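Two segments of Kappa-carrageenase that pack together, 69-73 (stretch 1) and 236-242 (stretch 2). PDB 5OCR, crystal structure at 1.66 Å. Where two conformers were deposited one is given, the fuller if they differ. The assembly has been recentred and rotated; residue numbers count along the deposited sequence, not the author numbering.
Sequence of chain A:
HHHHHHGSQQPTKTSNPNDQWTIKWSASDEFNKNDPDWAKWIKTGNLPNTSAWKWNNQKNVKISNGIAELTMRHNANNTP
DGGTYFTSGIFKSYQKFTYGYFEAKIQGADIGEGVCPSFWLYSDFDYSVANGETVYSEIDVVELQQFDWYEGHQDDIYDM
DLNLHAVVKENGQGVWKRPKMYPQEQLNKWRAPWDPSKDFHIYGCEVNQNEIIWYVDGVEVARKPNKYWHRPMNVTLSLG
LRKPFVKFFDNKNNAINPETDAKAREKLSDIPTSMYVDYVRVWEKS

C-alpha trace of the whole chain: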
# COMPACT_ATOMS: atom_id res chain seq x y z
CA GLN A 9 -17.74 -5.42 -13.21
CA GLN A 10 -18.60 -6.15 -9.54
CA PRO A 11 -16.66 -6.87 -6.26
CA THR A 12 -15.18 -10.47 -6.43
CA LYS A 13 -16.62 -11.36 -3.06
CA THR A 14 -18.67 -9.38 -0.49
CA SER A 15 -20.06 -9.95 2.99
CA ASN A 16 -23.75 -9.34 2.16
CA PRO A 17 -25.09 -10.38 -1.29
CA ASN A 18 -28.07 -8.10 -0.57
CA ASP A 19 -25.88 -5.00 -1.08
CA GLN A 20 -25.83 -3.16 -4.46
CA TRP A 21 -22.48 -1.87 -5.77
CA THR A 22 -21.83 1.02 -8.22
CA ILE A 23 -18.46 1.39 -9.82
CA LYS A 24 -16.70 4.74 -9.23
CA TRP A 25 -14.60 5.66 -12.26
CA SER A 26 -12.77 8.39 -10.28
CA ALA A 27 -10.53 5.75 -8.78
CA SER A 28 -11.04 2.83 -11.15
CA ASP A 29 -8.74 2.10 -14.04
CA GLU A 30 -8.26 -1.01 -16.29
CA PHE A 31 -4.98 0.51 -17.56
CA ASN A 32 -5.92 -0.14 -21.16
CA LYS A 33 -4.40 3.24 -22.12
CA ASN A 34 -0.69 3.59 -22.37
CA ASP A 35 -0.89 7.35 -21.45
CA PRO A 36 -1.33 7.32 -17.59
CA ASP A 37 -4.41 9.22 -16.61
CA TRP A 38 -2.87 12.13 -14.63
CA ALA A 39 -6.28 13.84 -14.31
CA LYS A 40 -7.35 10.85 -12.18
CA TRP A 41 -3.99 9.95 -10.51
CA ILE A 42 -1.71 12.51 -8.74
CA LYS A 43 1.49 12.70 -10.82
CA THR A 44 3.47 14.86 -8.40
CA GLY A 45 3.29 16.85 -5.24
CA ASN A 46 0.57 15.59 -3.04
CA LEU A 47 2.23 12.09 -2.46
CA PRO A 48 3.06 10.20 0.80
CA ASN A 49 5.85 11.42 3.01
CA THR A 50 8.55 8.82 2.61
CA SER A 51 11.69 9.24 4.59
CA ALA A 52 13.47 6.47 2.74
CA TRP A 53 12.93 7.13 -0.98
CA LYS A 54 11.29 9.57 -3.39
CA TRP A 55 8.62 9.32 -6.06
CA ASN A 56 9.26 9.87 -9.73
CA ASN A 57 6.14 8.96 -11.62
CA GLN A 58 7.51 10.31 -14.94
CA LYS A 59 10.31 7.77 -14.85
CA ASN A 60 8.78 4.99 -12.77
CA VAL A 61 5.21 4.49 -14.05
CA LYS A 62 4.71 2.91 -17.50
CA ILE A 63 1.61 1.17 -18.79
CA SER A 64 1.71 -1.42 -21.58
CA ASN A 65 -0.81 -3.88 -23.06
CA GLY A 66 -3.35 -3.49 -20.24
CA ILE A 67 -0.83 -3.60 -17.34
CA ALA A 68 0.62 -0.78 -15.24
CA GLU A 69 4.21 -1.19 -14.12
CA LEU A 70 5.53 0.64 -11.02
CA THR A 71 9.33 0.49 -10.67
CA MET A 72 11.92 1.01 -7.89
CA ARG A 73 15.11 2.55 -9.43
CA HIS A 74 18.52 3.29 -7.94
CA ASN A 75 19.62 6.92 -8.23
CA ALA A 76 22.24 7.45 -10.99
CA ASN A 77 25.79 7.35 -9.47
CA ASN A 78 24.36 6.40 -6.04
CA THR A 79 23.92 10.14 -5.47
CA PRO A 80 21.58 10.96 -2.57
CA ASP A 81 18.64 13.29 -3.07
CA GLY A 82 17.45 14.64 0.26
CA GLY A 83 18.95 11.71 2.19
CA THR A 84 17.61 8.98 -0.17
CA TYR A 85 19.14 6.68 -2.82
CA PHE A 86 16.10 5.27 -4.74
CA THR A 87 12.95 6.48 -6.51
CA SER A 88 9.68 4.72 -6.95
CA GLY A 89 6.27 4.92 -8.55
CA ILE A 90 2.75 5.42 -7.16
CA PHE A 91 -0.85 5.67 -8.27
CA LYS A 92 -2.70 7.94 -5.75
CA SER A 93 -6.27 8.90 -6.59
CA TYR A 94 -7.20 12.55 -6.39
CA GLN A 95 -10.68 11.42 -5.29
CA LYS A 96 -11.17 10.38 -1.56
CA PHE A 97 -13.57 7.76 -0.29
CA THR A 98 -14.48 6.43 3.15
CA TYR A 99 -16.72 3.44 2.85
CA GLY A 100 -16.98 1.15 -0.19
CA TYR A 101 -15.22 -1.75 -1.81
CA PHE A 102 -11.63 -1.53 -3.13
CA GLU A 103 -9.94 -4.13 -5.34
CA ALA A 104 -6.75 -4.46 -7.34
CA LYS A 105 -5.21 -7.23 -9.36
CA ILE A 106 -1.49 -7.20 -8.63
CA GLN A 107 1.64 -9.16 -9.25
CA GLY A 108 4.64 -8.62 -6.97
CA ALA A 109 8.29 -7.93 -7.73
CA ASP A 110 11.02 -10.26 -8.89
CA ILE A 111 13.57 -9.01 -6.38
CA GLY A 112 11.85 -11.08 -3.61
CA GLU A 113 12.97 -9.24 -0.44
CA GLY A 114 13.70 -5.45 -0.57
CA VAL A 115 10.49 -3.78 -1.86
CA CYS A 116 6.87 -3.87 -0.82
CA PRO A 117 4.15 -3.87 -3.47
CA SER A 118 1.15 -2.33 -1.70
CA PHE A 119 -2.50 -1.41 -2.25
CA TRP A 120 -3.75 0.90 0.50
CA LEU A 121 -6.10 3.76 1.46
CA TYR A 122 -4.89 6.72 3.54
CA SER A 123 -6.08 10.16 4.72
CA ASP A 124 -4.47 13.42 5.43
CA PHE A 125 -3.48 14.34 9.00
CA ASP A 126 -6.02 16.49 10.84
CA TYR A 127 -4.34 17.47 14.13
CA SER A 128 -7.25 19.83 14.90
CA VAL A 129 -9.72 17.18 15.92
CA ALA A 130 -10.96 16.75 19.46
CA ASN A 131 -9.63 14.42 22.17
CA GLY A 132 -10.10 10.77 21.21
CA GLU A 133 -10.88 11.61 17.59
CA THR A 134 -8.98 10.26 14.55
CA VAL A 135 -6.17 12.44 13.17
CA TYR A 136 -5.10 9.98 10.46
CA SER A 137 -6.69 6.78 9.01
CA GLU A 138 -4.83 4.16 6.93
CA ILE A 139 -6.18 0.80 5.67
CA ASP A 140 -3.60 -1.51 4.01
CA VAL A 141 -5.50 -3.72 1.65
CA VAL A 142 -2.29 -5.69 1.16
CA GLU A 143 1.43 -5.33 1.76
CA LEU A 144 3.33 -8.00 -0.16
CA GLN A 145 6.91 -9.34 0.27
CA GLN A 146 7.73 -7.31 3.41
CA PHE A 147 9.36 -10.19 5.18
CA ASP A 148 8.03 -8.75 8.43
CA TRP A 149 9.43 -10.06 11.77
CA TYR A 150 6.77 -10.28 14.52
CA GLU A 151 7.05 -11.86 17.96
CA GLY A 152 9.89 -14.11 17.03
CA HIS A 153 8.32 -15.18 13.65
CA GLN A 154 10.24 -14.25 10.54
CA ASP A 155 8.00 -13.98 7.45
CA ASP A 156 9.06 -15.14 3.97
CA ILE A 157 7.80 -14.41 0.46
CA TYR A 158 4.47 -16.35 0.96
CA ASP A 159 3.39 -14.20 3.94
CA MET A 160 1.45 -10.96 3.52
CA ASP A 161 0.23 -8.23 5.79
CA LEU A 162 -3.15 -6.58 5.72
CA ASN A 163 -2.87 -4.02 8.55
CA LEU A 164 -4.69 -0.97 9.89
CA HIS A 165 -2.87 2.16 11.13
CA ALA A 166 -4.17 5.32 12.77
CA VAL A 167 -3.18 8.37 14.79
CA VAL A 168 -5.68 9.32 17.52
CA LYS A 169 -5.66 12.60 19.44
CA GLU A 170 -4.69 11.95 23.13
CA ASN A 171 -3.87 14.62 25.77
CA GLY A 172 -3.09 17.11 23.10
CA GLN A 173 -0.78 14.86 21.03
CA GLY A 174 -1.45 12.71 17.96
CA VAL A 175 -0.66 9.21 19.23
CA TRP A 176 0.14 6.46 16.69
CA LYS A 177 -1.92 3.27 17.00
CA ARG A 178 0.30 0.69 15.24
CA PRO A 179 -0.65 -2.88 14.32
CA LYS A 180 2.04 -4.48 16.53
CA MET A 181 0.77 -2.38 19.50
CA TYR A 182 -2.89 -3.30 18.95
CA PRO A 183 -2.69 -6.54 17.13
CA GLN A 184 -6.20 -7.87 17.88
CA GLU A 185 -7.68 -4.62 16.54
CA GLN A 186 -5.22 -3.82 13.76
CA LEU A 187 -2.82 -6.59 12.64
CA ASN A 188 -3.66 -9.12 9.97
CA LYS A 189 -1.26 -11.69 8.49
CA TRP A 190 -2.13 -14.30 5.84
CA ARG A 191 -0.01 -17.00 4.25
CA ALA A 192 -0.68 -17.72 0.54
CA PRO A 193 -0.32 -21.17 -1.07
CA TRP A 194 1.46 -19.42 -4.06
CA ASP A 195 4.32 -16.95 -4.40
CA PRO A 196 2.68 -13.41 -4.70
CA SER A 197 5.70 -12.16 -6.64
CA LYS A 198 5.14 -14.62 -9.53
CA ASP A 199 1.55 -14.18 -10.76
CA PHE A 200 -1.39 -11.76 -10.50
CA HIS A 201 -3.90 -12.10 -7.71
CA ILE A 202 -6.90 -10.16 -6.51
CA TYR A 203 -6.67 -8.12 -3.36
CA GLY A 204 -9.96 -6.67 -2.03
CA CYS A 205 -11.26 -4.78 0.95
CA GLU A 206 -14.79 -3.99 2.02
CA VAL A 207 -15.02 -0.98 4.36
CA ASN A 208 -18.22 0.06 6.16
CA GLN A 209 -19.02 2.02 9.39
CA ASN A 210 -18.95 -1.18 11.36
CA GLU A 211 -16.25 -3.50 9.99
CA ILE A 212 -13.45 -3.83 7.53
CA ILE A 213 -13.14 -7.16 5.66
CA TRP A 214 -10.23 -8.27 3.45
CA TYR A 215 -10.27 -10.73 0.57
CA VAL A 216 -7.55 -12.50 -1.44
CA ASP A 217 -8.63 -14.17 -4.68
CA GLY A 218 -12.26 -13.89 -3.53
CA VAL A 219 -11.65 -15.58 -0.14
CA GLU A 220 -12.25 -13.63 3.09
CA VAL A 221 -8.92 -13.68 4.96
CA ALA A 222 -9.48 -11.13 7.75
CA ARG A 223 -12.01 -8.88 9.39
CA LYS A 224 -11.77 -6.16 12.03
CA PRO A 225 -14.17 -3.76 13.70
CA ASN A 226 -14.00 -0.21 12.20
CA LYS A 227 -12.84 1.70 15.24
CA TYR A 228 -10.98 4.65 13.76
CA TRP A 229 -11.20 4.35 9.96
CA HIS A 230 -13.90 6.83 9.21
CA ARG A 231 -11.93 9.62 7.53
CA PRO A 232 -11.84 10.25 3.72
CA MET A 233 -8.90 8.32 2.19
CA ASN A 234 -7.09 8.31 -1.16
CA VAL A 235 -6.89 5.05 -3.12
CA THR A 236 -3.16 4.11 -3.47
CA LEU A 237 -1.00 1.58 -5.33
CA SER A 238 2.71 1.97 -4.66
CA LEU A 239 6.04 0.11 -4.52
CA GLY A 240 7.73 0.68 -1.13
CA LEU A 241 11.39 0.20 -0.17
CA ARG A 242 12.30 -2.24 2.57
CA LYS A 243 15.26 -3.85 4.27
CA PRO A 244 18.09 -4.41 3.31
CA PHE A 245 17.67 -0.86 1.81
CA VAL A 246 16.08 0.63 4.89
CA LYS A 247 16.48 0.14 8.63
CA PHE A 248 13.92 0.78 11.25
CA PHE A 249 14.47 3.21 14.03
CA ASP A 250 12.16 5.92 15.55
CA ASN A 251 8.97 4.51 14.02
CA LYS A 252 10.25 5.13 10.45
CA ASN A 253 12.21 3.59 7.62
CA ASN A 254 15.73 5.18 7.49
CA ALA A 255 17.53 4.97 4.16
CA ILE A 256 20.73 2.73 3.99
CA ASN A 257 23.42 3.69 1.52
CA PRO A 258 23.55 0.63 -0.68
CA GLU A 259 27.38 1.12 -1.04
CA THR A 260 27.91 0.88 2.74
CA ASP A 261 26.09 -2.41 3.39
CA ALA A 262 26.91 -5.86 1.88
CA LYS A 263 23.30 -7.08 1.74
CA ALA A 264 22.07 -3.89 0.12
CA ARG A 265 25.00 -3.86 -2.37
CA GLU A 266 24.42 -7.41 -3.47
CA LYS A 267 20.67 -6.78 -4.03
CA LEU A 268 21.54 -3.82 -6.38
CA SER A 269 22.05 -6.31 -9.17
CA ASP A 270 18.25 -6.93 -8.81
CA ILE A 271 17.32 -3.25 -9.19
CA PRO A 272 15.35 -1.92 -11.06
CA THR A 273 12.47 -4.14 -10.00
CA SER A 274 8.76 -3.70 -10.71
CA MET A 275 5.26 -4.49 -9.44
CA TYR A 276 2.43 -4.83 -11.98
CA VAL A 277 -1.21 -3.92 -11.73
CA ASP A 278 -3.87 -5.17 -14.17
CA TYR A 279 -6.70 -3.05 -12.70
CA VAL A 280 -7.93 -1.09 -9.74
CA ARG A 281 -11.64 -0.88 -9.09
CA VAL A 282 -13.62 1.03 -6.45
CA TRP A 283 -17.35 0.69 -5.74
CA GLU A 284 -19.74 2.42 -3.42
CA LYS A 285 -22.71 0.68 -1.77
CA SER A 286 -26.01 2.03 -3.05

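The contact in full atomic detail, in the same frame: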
# COMPACT_ATOMS: atom_id res chain seq x y z
N GLU A 69 2.93 -0.71 -14.72
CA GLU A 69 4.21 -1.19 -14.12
C GLU A 69 4.76 -0.09 -13.20
O GLU A 69 4.91 1.05 -13.68
CB GLU A 69 5.21 -1.53 -15.27
CG GLU A 69 6.58 -1.95 -14.72
CD GLU A 69 7.59 -2.45 -15.75
OE1 GLU A 69 7.28 -2.39 -16.94
OE2 GLU A 69 8.68 -2.96 -15.35
N LEU A 70 5.01 -0.35 -11.92
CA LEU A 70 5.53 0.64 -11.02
C LEU A 70 6.93 0.12 -10.62
O LEU A 70 7.06 -1.02 -10.21
CB LEU A 70 4.59 0.80 -9.79
CG LEU A 70 3.18 1.30 -10.12
CD1 LEU A 70 2.25 0.20 -10.60
CD2 LEU A 70 2.54 1.91 -8.87
N THR A 71 7.95 0.97 -10.74
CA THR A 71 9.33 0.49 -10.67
C THR A 71 10.14 1.22 -9.59
O THR A 71 10.05 2.48 -9.49
CB THR A 71 10.01 0.72 -12.07
OG1 THR A 71 9.23 0.01 -13.05
CG2 THR A 71 11.44 0.14 -12.13
N MET A 72 10.91 0.46 -8.84
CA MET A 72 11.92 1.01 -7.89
C MET A 72 13.25 1.13 -8.62
O MET A 72 13.73 0.15 -9.17
CB MET A 72 12.06 0.03 -6.71
CG MET A 72 13.05 0.54 -5.63
SD MET A 72 12.41 1.96 -4.76
CE MET A 72 10.95 1.21 -3.92
N ARG A 73 13.85 2.34 -8.67
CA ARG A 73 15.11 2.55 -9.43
C ARG A 73 16.16 3.10 -8.49
O ARG A 73 15.86 3.82 -7.52
CB ARG A 73 14.91 3.62 -10.51
CG ARG A 73 14.03 3.07 -11.63
CD ARG A 73 14.05 4.01 -12.81
NE ARG A 73 12.92 3.68 -13.69
CZ ARG A 73 12.88 2.66 -14.54
NH1 ARG A 73 13.94 1.84 -14.65
NH2 ARG A 73 11.79 2.46 -15.30
N THR A 236 -4.64 4.02 -3.19
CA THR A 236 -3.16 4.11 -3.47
C THR A 236 -2.59 2.79 -3.90
O THR A 236 -2.85 1.81 -3.23
CB THR A 236 -2.41 4.66 -2.26
OG1 THR A 236 -3.12 5.89 -1.83
CG2 THR A 236 -0.93 5.05 -2.69
N LEU A 237 -1.84 2.77 -5.00
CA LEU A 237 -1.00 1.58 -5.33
C LEU A 237 0.44 2.08 -5.38
O LEU A 237 0.75 3.07 -6.12
CB LEU A 237 -1.40 1.09 -6.72
CG LEU A 237 -2.81 0.52 -6.90
CD1 LEU A 237 -3.30 0.72 -8.36
CD2 LEU A 237 -2.79 -0.93 -6.48
N SER A 238 1.33 1.46 -4.63
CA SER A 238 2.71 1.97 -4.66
C SER A 238 3.70 0.83 -4.38
O SER A 238 3.35 -0.20 -3.78
CB SER A 238 2.83 3.08 -3.66
OG SER A 238 2.60 2.59 -2.33
N LEU A 239 4.96 1.08 -4.75
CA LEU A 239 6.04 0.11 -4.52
C LEU A 239 6.99 0.72 -3.45
O LEU A 239 7.69 1.71 -3.72
CB LEU A 239 6.76 -0.27 -5.85
CG LEU A 239 7.85 -1.31 -5.68
CD1 LEU A 239 7.32 -2.68 -5.17
CD2 LEU A 239 8.51 -1.49 -7.07
N GLY A 240 6.96 0.16 -2.24
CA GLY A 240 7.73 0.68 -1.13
C GLY A 240 9.11 0.07 -1.06
O GLY A 240 9.35 -0.99 -1.69
N LEU A 241 10.07 0.77 -0.44
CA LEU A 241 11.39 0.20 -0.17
C LEU A 241 11.46 -0.39 1.20
O LEU A 241 10.82 0.09 2.17
CB LEU A 241 12.42 1.38 -0.30
CG LEU A 241 13.87 1.02 -0.45
CD1 LEU A 241 14.10 0.27 -1.75
CD2 LEU A 241 14.73 2.31 -0.38
N ARG A 242 12.15 -1.54 1.31
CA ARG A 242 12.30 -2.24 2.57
C ARG A 242 13.74 -2.72 2.77
O ARG A 242 14.59 -2.55 1.95
CB ARG A 242 11.45 -3.53 2.61
CG ARG A 242 9.95 -3.20 2.41
CD ARG A 242 9.41 -2.54 3.66
NE ARG A 242 7.91 -2.37 3.64
CZ ARG A 242 7.28 -1.24 3.25
NH1 ARG A 242 7.99 -0.20 2.74
NH2 ARG A 242 5.95 -1.14 3.33

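Two β-strands that share no hydrogen bonds can still be held firmly together if each directs a row of apolar side chains at the other, and residues 69-73 and 236-242 of this kappa-carrageenase illustrate the principle. Their axes approach to 7.0 Å and their N-to-C directions diverge by 23°, so the strands run in roughly the same sense, too far apart for backbone pairing with each other. No hydrogen bond crosses the contact, which buries 325 Å² over both sides and rests on leucine and methionine.

Thr236, at the start of the second stretch, does not reach the first. Leu237 begins the contact: its CA-to-CB bond points toward the other strand, yet the closest approach is through its backbone, with Leu237 O lying 3.5 Å from Leu70 CD2. Ser238 then follows the alternation of a strand and turns away. Its hydroxyl is hydrogen-bonded elsewhere in the structure, so a polar group is accommodated in a buried position without facing the apolar layer; only its main chain comes near, Ser238 CA being 4.2 Å from Leu70 CD2.

Leu239 is the centre of the arrangement. Leu239 CA is 6.5 Å from Leu70 CA, and its side chain, with chi1 t and chi2 p, brings CD2 against Leu70 and Met72, two residues apart on the first strand. Leu239 CD2 lies 3.5 Å from Leu70 O and 3.9 Å from Met72 CB, so one methyl packs against both backbone and side chain. Thr71, between Leu70 and Met72, points away, and its hydroxyl too is satisfied elsewhere.

Gly240 presents no side chain, and a CB here would point away from the first strand, into a space where Arg242 NH1 would lie only 2.8 Å from it. Its backbone is nevertheless touched by Met72, whose long, unbranched side chain (chi1 t, chi2 p, chi3 p) reaches across to the second strand, its terminal methyl meeting the backbone. Met72 CE reaches to 3.3 Å from Leu239 O and 3.5 Å from Gly240 O, close packing of a methyl on carbonyl oxygens.

At Leu241 the CB leaves sideways, but the end of the side chain comes nearer, bringing Leu241 CD1 to 3.8 Å from Met72 SD. Arg242, beyond the strand, makes no contact with the first stretch; instead its guanidinium folds back, Arg242 NH1 donating a 2.9 Å hydrogen bond to Leu241 O. Glu69 and Arg73, the partly exposed ends of the first stretch, likewise stay out of reach, leaving the join to the buried apolar residues between them.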